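Local coordinates for protein Cfl (Pectobacterium brasiliense, PDB 7A9J) that probably activates carboxylic acids such as coronafacic acid at the expense of ATP and joins them in amide synthesis, as a ligase of the AMP-binding enzyme family, at residues I48-L53 against A248-G253; R129-K134 against I149-E154; P437-N442 against H494-S499. The protein carries 1 engineered substitution. One frame throughout, in Å; residues are numbered along the deposited sequence.

Contact 1 of 3, residues I48-L53 against A248-G253; sequences ISFYNL and AALQKG
F50 carries this contact. Its CG lies beside the backbone N, anti to the carbonyl carbon (chi1 -84°), which sends the ring across to the last turn of helix 240-251, where it meets L250 and G253. F50 CE1 lies 3.9 Å from L250 CD2, and CZ of F50 is equally close to that methyl. The two side chains run at a slant to each other. The same ring also nears two carbonyl groups. F50 CE1 is 3.7 Å from L250 O, and F50 CE2 is 4.0 Å from G253 O. L250 O is not idle, since it accepts the backbone N-H of G253 at 2.8 Å (G253 N to L250 O). That bond belongs to the Schellman motif that ends helix 240-251, and G253 takes the positive phi of 82° that this ending needs. The opposing segment holds the other kind of helix end. S49 is the N-cap of helix 50-66, and its OG accepts from N52 N at 3.0 Å. So F50, the first residue of one helix, packs on the C-terminal end of another within the AMP-binding region. L53 makes a looser touch, with its CD2 4.5 Å from L250 CD1. Helix 83-95 also lines this buried spot, where I86 and Y90 touch L250 and A87 touches L53. From helix 24-34, F28 packs on both F50 and L53.

Contact 2 of 3, residues R129-K134 against I149-E154; sequences RFYETK and IDLKIE. With PO4 (phosphate ion), chain C.
Y131 turns its CG away from its carbonyl carbon, to the side of the backbone N (chi1 -83°), and so points its ring from helix 127-132 at the 149-154 loop. K152 has the same kind of first torsion (chi1 -49°) and an extended chain beyond it, which lays its methylenes across that ring. CE sits over the ring centre, 3.7 Å from the Y131 centroid, in a CH-pi contact. NZ of K152 is 4.6 Å from that centroid, 12° off the normal, in a cation-pi pair. F130 CD2 lies over the opposite face, so the phenol ring is sandwiched. Its hydroxyl accepts the K152 backbone N-H at 2.9 Å (N to OH) and is also hydrogen-bonded to D155 OD2. Packing here is tight, with Y131 OH 3.1 Å from K152 CG. L151 CD1 fills in beside F130 CE2 at 3.9 Å. On the same helix, R129 grips a phosphate ion, probably from the crystallisation liquor, through NH1 and NH2; K128 NZ and E261 N bind it too. The contact ties together a beta-alpha-beta crossover of the five-stranded parallel sheet: the helix follows strand 122-125, and the loop leaves the neighbouring strand 145-148.

Contact 3 of 3, residues P437-N442 against H494-S499; sequences PIEIEN and HYKHPS
I440 and E439 of helix 437-445 meet K496 and P498 of the loop that leads into strand 500-503. Both segments belong to the C-terminal domain of the AMP-binding enzyme family, where this helix and a four-stranded mixed sheet pack together. The tight part is built round I440 and P498, both buried. The CG1 of I440 stands beside the backbone N (chi1 -59°) and carries CD1 toward the K496 backbone. CD1 is modelled 3.0 Å from K496 O, so short that the exact placing of the methyl is doubtful. The other branch of I440 is more relaxed. Its CG2 lies 4.3 Å from P498 CG, an apolar touch. V455 of strand 450-460 and L492 also press on I440. P498 in turn rests on I467 and A469 of strand 464-473 and on L488 of helix 481-491. The apolar half of the contact thus continues into the interior of the domain.

The looser half is polar and lies nearer the solvent. E439 and K496 are both partly exposed, and they touch by their charged ends. E439 puts its CG opposite the backbone N (chi1 176°) and reaches out with an extended chain. The K496 chain is extended as well, and the two cross at about a right angle. L492 also packs against E439. The salt bridge is one-sided: K496 NZ donates to the syn lone pair of E439 OE2 at 2.8 Å, while E439 OE1 stays 3.7 Å from that nitrogen.

Contact 1 is a buried contact, while contacts 2 and 3 are only partly buried. Their chemistry follows. Contact 1 joins two helix ends through apolar side chains and an aromatic ring set against backbone carbonyl oxygens. Contact 2 uses an aromatic ring, a lysine and a backbone N-H. Contact 3 divides into an apolar half and a salt bridge. Contacts 1 and 2 both lie in the AMP-binding region but hold different elements, with centres about 29 Å apart. The chain forms contact 2 between the two halves of contact 1. Contact 3 lies in the C-terminal domain, on the opposite side of the chain's centre from both, about 49 Å from contact 1 and 54 Å from contact 2, centre to centre.

Contact 1 of 3, residues I48-L53 against A248-G253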
loop_
_atom_site.group_PDB
_atom_site.type_symbol
_atom_site.label_atom_id
_atom_site.label_comp_id
_atom_site.label_asym_id
_atom_site.label_seq_id
_atom_site.Cartn_x
_atom_site.Cartn_y
_atom_site.Cartn_z
ATOM N N ILE A 48 19.046 -3.370 -15.603
ATOM C CA ILE A 48 20.151 -4.055 -14.954
ATOM C C ILE A 48 19.788 -5.527 -14.842
ATOM O O ILE A 48 18.658 -5.871 -14.470
ATOM C CB ILE A 48 20.483 -3.402 -13.592
ATOM C CG1 ILE A 48 21.791 -3.985 -12.997
ATOM C CG2 ILE A 48 19.285 -3.504 -12.569
ATOM C CD1 ILE A 48 22.294 -3.206 -11.837
ATOM N N SER A 49 20.736 -6.403 -15.194
ATOM C CA SER A 49 20.491 -7.829 -15.052
ATOM C C SER A 49 20.552 -8.261 -13.596
ATOM O O SER A 49 21.137 -7.590 -12.742
ATOM C CB SER A 49 21.540 -8.637 -15.865
ATOM O OG SER A 49 22.845 -8.420 -15.304
ATOM N N PHE A 50 20.049 -9.470 -13.341
ATOM C CA PHE A 50 20.220 -10.047 -11.997
ATOM C C PHE A 50 21.700 -10.106 -11.581
ATOM O O PHE A 50 22.064 -9.721 -10.450
ATOM C CB PHE A 50 19.620 -11.452 -11.952
ATOM C CG PHE A 50 18.138 -11.467 -11.684
ATOM C CD1 PHE A 50 17.695 -11.398 -10.367
ATOM C CD2 PHE A 50 17.192 -11.542 -12.724
ATOM C CE1 PHE A 50 16.299 -11.402 -10.029
ATOM C CE2 PHE A 50 15.778 -11.540 -12.383
ATOM C CZ PHE A 50 15.378 -11.490 -11.060
ATOM N N TYR A 51 22.556 -10.560 -12.492
ATOM C CA TYR A 51 23.966 -10.714 -12.140
ATOM C C TYR A 51 24.563 -9.364 -11.821
ATOM O O TYR A 51 25.238 -9.205 -10.796
ATOM C CB TYR A 51 24.739 -11.399 -13.254
ATOM C CG TYR A 51 26.188 -11.683 -12.873
ATOM C CD1 TYR A 51 26.509 -12.806 -12.114
ATOM C CD2 TYR A 51 27.175 -10.808 -13.176
ATOM C CE1 TYR A 51 27.806 -13.088 -11.769
ATOM C CE2 TYR A 51 28.523 -11.115 -12.865
ATOM C CZ TYR A 51 28.795 -12.214 -12.116
ATOM O OH TYR A 51 30.112 -12.486 -11.743
ATOM N N ASN A 52 24.312 -8.372 -12.679
ATOM C CA ASN A 52 24.905 -7.044 -12.412
ATOM C C ASN A 52 24.320 -6.361 -11.179
ATOM O O ASN A 52 25.017 -5.558 -10.527
ATOM C CB ASN A 52 24.804 -6.189 -13.667
ATOM C CG ASN A 52 25.894 -6.633 -14.752
ATOM O OD1 ASN A 52 27.048 -6.997 -14.380
ATOM N ND2 ASN A 52 25.540 -6.672 -16.048
ATOM N N LEU A 53 23.034 -6.604 -10.866
ATOM C CA LEU A 53 22.494 -6.101 -9.621
ATOM C C LEU A 53 23.180 -6.754 -8.429
ATOM O O LEU A 53 23.530 -6.058 -7.474
ATOM C CB LEU A 53 20.965 -6.303 -9.590
ATOM C CG LEU A 53 20.248 -5.964 -8.307
ATOM C CD1 LEU A 53 20.529 -4.516 -7.977
ATOM C CD2 LEU A 53 18.698 -6.206 -8.521
ATOM N N ALA A 248 9.713 -9.795 -3.356
ATOM C CA ALA A 248 8.969 -10.986 -3.745
ATOM C C ALA A 248 9.030 -11.207 -5.242
ATOM O O ALA A 248 9.197 -12.352 -5.674
ATOM C CB ALA A 248 7.478 -10.851 -3.292
ATOM N N ALA A 249 8.918 -10.130 -6.038
ATOM C CA ALA A 249 8.977 -10.270 -7.488
ATOM C C ALA A 249 10.342 -10.804 -7.929
ATOM O O ALA A 249 10.427 -11.727 -8.721
ATOM C CB ALA A 249 8.767 -8.926 -8.205
ATOM N N LEU A 250 11.414 -10.212 -7.404
ATOM C CA LEU A 250 12.762 -10.663 -7.761
ATOM C C LEU A 250 12.981 -12.105 -7.350
ATOM O O LEU A 250 13.515 -12.885 -8.137
ATOM C CB LEU A 250 13.811 -9.737 -7.132
ATOM C CG LEU A 250 13.759 -8.301 -7.664
ATOM C CD1 LEU A 250 14.713 -7.388 -6.830
ATOM C CD2 LEU A 250 14.186 -8.277 -9.138
ATOM N N GLN A 251 12.507 -12.502 -6.167
ATOM C CA GLN A 251 12.614 -13.901 -5.740
ATOM C C GLN A 251 11.800 -14.862 -6.596
ATOM O O GLN A 251 12.210 -16.008 -6.787
ATOM C CB GLN A 251 12.174 -14.077 -4.304
ATOM C CG GLN A 251 13.187 -13.557 -3.390
ATOM C CD GLN A 251 12.713 -13.755 -1.914
ATOM O OE1 GLN A 251 12.052 -14.765 -1.555
ATOM N NE2 GLN A 251 13.021 -12.800 -1.114
ATOM N N LYS A 252 10.735 -14.395 -7.211
ATOM C CA LYS A 252 10.035 -15.228 -8.200
ATOM C C LYS A 252 10.666 -15.152 -9.591
ATOM O O LYS A 252 10.176 -15.815 -10.523
ATOM C CB LYS A 252 8.564 -14.767 -8.240
ATOM C CG LYS A 252 7.839 -15.088 -6.928
ATOM C CD LYS A 252 6.281 -14.749 -6.913
ATOM C CE LYS A 252 5.559 -15.789 -7.693
ATOM N NZ LYS A 252 4.177 -15.566 -7.503
ATOM N N GLY A 253 11.731 -14.377 -9.753
ATOM C CA GLY A 253 12.423 -14.241 -11.031
ATOM C C GLY A 253 11.796 -13.270 -12.006
ATOM O O GLY A 253 12.206 -13.245 -13.182
#

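Contact 2 of 3, residues R129-K134 against I149-E154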
loop_
_atom_site.group_PDB
_atom_site.type_symbol
_atom_site.label_atom_id
_atom_site.label_comp_id
_atom_site.label_asym_id
_atom_site.label_seq_id
_atom_site.Cartn_x
_atom_site.Cartn_y
_atom_site.Cartn_z
ATOM N N ARG A 129 16.288 14.440 -2.524
ATOM C CA ARG A 129 15.865 14.296 -1.118
ATOM C C ARG A 129 16.870 14.951 -0.174
ATOM O O ARG A 129 16.501 15.704 0.739
ATOM C CB ARG A 129 15.674 12.814 -0.772
ATOM C CG ARG A 129 14.182 12.358 -0.882
ATOM C CD ARG A 129 13.497 12.841 -2.201
ATOM N NE ARG A 129 14.047 12.143 -3.391
ATOM C CZ ARG A 129 13.396 12.064 -4.552
ATOM N NH1 ARG A 129 12.165 12.628 -4.644
ATOM N NH2 ARG A 129 13.974 11.473 -5.608
ATOM N N PHE A 130 18.157 14.709 -0.408
ATOM C CA PHE A 130 19.182 15.324 0.426
ATOM C C PHE A 130 19.120 16.841 0.400
ATOM O O PHE A 130 19.257 17.478 1.439
ATOM C CB PHE A 130 20.590 14.823 -0.021
ATOM C CG PHE A 130 21.704 15.423 0.790
ATOM C CD1 PHE A 130 21.921 14.980 2.096
ATOM C CD2 PHE A 130 22.556 16.346 0.233
ATOM C CE1 PHE A 130 22.978 15.564 2.850
ATOM C CE2 PHE A 130 23.583 16.973 0.988
ATOM C CZ PHE A 130 23.800 16.533 2.297
ATOM N N TYR A 131 19.050 17.463 -0.782
ATOM C CA TYR A 131 19.230 18.892 -0.794
ATOM C C TYR A 131 17.993 19.607 -0.255
ATOM O O TYR A 131 18.098 20.744 0.176
ATOM C CB TYR A 131 19.591 19.389 -2.195
ATOM C CG TYR A 131 21.078 19.210 -2.388
ATOM C CD1 TYR A 131 21.970 20.086 -1.775
ATOM C CD2 TYR A 131 21.582 18.126 -3.108
ATOM C CE1 TYR A 131 23.394 19.923 -1.943
ATOM C CE2 TYR A 131 22.982 17.956 -3.262
ATOM C CZ TYR A 131 23.837 18.823 -2.654
ATOM O OH TYR A 131 25.229 18.689 -2.810
ATOM N N GLU A 132 16.867 18.904 -0.225
ATOM C CA GLU A 132 15.670 19.458 0.429
ATOM C C GLU A 132 15.783 19.422 1.954
ATOM O O GLU A 132 14.990 20.069 2.664
ATOM C CB GLU A 132 14.453 18.619 0.001
ATOM C CG GLU A 132 13.869 19.016 -1.350
ATOM C CD GLU A 132 12.917 17.954 -1.947
ATOM O OE1 GLU A 132 12.630 16.899 -1.304
ATOM O OE2 GLU A 132 12.444 18.185 -3.086
ATOM N N THR A 133 16.731 18.643 2.466
ATOM C CA THR A 133 16.826 18.263 3.872
ATOM C C THR A 133 18.237 18.456 4.419
ATOM O O THR A 133 18.577 17.882 5.459
ATOM C CB THR A 133 16.418 16.797 4.022
ATOM O OG1 THR A 133 15.347 16.515 3.120
ATOM C CG2 THR A 133 15.882 16.550 5.436
ATOM N N LYS A 134 19.074 19.209 3.715
ATOM C CA LYS A 134 20.517 19.115 3.929
ATOM C C LYS A 134 20.909 19.551 5.341
ATOM O O LYS A 134 21.677 18.870 6.033
ATOM C CB LYS A 134 21.243 20.000 2.903
ATOM C CG LYS A 134 22.784 19.924 3.078
ATOM C CD LYS A 134 23.485 20.415 1.854
ATOM C CE LYS A 134 25.018 20.398 2.059
ATOM N NZ LYS A 134 25.573 21.344 3.073
ATOM N N ILE A 149 23.622 10.361 -3.710
ATOM C CA ILE A 149 23.759 10.201 -5.152
ATOM C C ILE A 149 23.743 11.572 -5.791
ATOM O O ILE A 149 22.853 12.394 -5.512
ATOM C CB ILE A 149 22.608 9.332 -5.690
ATOM C CG1 ILE A 149 22.622 7.966 -5.012
ATOM C CG2 ILE A 149 22.713 9.231 -7.221
ATOM C CD1 ILE A 149 21.411 7.058 -5.421
ATOM N N ASP A 150 24.761 11.852 -6.621
ATOM C CA ASP A 150 24.911 13.130 -7.306
ATOM C C ASP A 150 25.116 14.290 -6.333
ATOM O O ASP A 150 24.775 15.428 -6.666
ATOM C CB ASP A 150 23.719 13.472 -8.208
ATOM C CG ASP A 150 23.416 12.405 -9.229
ATOM O OD1 ASP A 150 22.263 11.906 -9.228
ATOM O OD2 ASP A 150 24.302 12.122 -10.061
ATOM N N LEU A 151 25.759 14.017 -5.179
ATOM C CA LEU A 151 26.284 15.086 -4.327
ATOM C C LEU A 151 27.045 16.131 -5.133
ATOM O O LEU A 151 27.924 15.792 -5.942
ATOM C CB LEU A 151 27.184 14.464 -3.246
ATOM C CG LEU A 151 27.724 15.428 -2.187
ATOM C CD1 LEU A 151 26.501 15.808 -1.260
ATOM C CD2 LEU A 151 28.840 14.807 -1.377
ATOM N N LYS A 152 26.769 17.423 -4.891
ATOM C CA LYS A 152 27.590 18.464 -5.500
ATOM C C LYS A 152 28.979 18.449 -4.880
ATOM O O LYS A 152 29.148 18.203 -3.681
ATOM C CB LYS A 152 26.950 19.852 -5.315
ATOM C CG LYS A 152 25.474 19.804 -5.723
ATOM C CD LYS A 152 24.797 21.179 -5.576
ATOM C CE LYS A 152 23.238 20.991 -5.570
ATOM N NZ LYS A 152 22.573 22.334 -5.750
ATOM N N ILE A 153 30.000 18.626 -5.716
ATOM C CA ILE A 153 31.338 18.418 -5.182
ATOM C C ILE A 153 31.690 19.393 -4.070
ATOM O O ILE A 153 32.440 19.039 -3.160
ATOM C CB ILE A 153 32.387 18.489 -6.315
ATOM C CG1 ILE A 153 32.279 19.782 -7.115
ATOM C CG2 ILE A 153 32.227 17.293 -7.244
ATOM C CD1 ILE A 153 33.293 19.819 -8.208
ATOM N N GLU A 154 31.198 20.634 -4.124
ATOM C CA GLU A 154 31.506 21.550 -3.020
ATOM C C GLU A 154 30.943 21.087 -1.669
ATOM O O GLU A 154 31.292 21.702 -0.645
ATOM C CB GLU A 154 30.992 22.955 -3.308
ATOM C CG GLU A 154 29.474 23.112 -3.420
ATOM C CD GLU A 154 28.939 22.723 -4.785
ATOM O OE1 GLU A 154 27.766 23.082 -5.058
ATOM O OE2 GLU A 154 29.702 22.076 -5.578
HETATM P P PO4 C . 11.588 11.464 -8.512
HETATM O O1 PO4 C . 10.897 12.220 -7.354
HETATM O O2 PO4 C . 11.822 12.369 -9.702
HETATM O O3 PO4 C . 10.689 10.340 -8.926
HETATM O O4 PO4 C . 12.906 10.897 -8.110
#

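Contact 3 of 3, residues P437-N442 against H494-S499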
loop_
_atom_site.group_PDB
_atom_site.type_symbol
_atom_site.label_atom_id
_atom_site.label_comp_id
_atom_site.label_asym_id
_atom_site.label_seq_id
_atom_site.Cartn_x
_atom_site.Cartn_y
_atom_site.Cartn_z
ATOM N N PRO A 437 -23.388 1.453 6.184
ATOM C CA PRO A 437 -23.445 2.319 4.997
ATOM C C PRO A 437 -22.813 1.715 3.756
ATOM O O PRO A 437 -23.387 1.830 2.675
ATOM C CB PRO A 437 -22.705 3.583 5.467
ATOM C CG PRO A 437 -22.927 3.570 6.930
ATOM C CD PRO A 437 -22.848 2.163 7.347
ATOM N N ILE A 438 -21.631 1.091 3.870
ATOM C CA ILE A 438 -20.982 0.574 2.675
ATOM C C ILE A 438 -21.879 -0.436 1.965
ATOM O O ILE A 438 -21.901 -0.490 0.717
ATOM C CB ILE A 438 -19.593 0.005 3.030
ATOM C CG1 ILE A 438 -18.806 -0.193 1.743
ATOM C CG2 ILE A 438 -19.653 -1.358 3.704
ATOM C CD1 ILE A 438 -17.405 -0.631 1.989
ATOM N N GLU A 439 -22.674 -1.206 2.721
ATOM C CA GLU A 439 -23.566 -2.167 2.084
ATOM C C GLU A 439 -24.713 -1.457 1.348
ATOM O O GLU A 439 -25.091 -1.849 0.231
ATOM C CB GLU A 439 -24.110 -3.134 3.155
ATOM C CG GLU A 439 -25.132 -4.157 2.677
ATOM C CD GLU A 439 -26.099 -4.631 3.791
ATOM O OE1 GLU A 439 -25.693 -4.752 4.970
ATOM O OE2 GLU A 439 -27.290 -4.877 3.487
ATOM N N ILE A 440 -25.266 -0.391 1.946
ATOM C CA ILE A 440 -26.346 0.331 1.282
ATOM C C ILE A 440 -25.832 1.039 0.041
ATOM O O ILE A 440 -26.501 1.045 -1.003
ATOM C CB ILE A 440 -27.001 1.339 2.238
ATOM C CG1 ILE A 440 -27.551 0.633 3.468
ATOM C CG2 ILE A 440 -28.124 2.097 1.496
ATOM C CD1 ILE A 440 -28.009 1.597 4.535
ATOM N N GLU A 441 -24.665 1.691 0.157
ATOM C CA GLU A 441 -24.038 2.358 -0.989
ATOM C C GLU A 441 -23.827 1.391 -2.135
ATOM O O GLU A 441 -24.083 1.727 -3.300
ATOM C CB GLU A 441 -22.691 2.972 -0.571
ATOM C CG GLU A 441 -22.803 4.179 0.368
ATOM C CD GLU A 441 -21.549 4.411 1.211
ATOM O OE1 GLU A 441 -20.434 3.880 0.874
ATOM O OE2 GLU A 441 -21.650 5.179 2.175
ATOM N N ASN A 442 -23.374 0.172 -1.829
ATOM C CA ASN A 442 -23.126 -0.785 -2.900
ATOM C C ASN A 442 -24.403 -1.117 -3.653
ATOM O O ASN A 442 -24.389 -1.248 -4.874
ATOM C CB ASN A 442 -22.484 -2.061 -2.359
ATOM C CG ASN A 442 -22.242 -3.087 -3.460
ATOM O OD1 ASN A 442 -21.397 -2.891 -4.347
ATOM N ND2 ASN A 442 -23.001 -4.178 -3.425
ATOM N N HIS A 494 -36.047 -3.510 4.935
ATOM C CA HIS A 494 -36.625 -2.185 5.086
ATOM C C HIS A 494 -35.895 -1.356 6.139
ATOM O O HIS A 494 -35.823 -0.117 6.023
ATOM C CB HIS A 494 -38.117 -2.314 5.427
ATOM C CG HIS A 494 -38.776 -1.005 5.749
ATOM N ND1 HIS A 494 -38.722 -0.431 7.004
ATOM C CD2 HIS A 494 -39.488 -0.149 4.976
ATOM C CE1 HIS A 494 -39.365 0.725 6.987
ATOM N NE2 HIS A 494 -39.841 0.918 5.769
ATOM N N TYR A 495 -35.374 -1.988 7.199
ATOM C CA TYR A 495 -34.785 -1.168 8.254
ATOM C C TYR A 495 -33.476 -0.553 7.802
ATOM O O TYR A 495 -33.003 0.395 8.432
ATOM C CB TYR A 495 -34.570 -1.976 9.535
ATOM C CG TYR A 495 -33.478 -3.037 9.462
ATOM C CD1 TYR A 495 -32.187 -2.775 9.941
ATOM C CD2 TYR A 495 -33.726 -4.299 8.926
ATOM C CE1 TYR A 495 -31.207 -3.730 9.900
ATOM C CE2 TYR A 495 -32.732 -5.264 8.875
ATOM C CZ TYR A 495 -31.460 -4.967 9.361
ATOM O OH TYR A 495 -30.438 -5.899 9.323
ATOM N N LYS A 496 -32.892 -1.072 6.727
ATOM C CA LYS A 496 -31.666 -0.514 6.164
ATOM C C LYS A 496 -31.936 0.657 5.225
ATOM O O LYS A 496 -30.982 1.313 4.773
ATOM C CB LYS A 496 -30.912 -1.614 5.410
ATOM C CG LYS A 496 -30.548 -2.817 6.252
ATOM C CD LYS A 496 -30.016 -3.911 5.330
ATOM C CE LYS A 496 -29.612 -5.144 6.083
ATOM N NZ LYS A 496 -29.101 -6.165 5.119
ATOM N N HIS A 497 -33.195 0.921 4.918
ATOM C CA HIS A 497 -33.550 1.912 3.913
ATOM C C HIS A 497 -33.269 3.333 4.404
ATOM O O HIS A 497 -33.656 3.695 5.526
ATOM C CB HIS A 497 -35.044 1.828 3.576
ATOM C CG HIS A 497 -35.423 0.706 2.656
ATOM N ND1 HIS A 497 -34.709 -0.473 2.556
ATOM C CD2 HIS A 497 -36.448 0.600 1.778
ATOM C CE1 HIS A 497 -35.281 -1.259 1.661
ATOM N NE2 HIS A 497 -36.338 -0.630 1.173
ATOM N N PRO A 498 -32.731 4.187 3.546
ATOM C CA PRO A 498 -32.605 5.604 3.898
ATOM C C PRO A 498 -33.975 6.175 4.212
ATOM O O PRO A 498 -34.985 5.770 3.631
ATOM C CB PRO A 498 -31.992 6.235 2.637
ATOM C CG PRO A 498 -31.221 5.087 1.972
ATOM C CD PRO A 498 -32.041 3.840 2.280
ATOM N N SER A 499 -34.007 7.056 5.194
ATOM C CA SER A 499 -35.198 7.856 5.440
ATOM C C SER A 499 -35.307 9.073 4.529
ATOM O O SER A 499 -36.380 9.691 4.463
ATOM C CB SER A 499 -35.192 8.315 6.892
ATOM O OG SER A 499 -35.442 7.228 7.760
#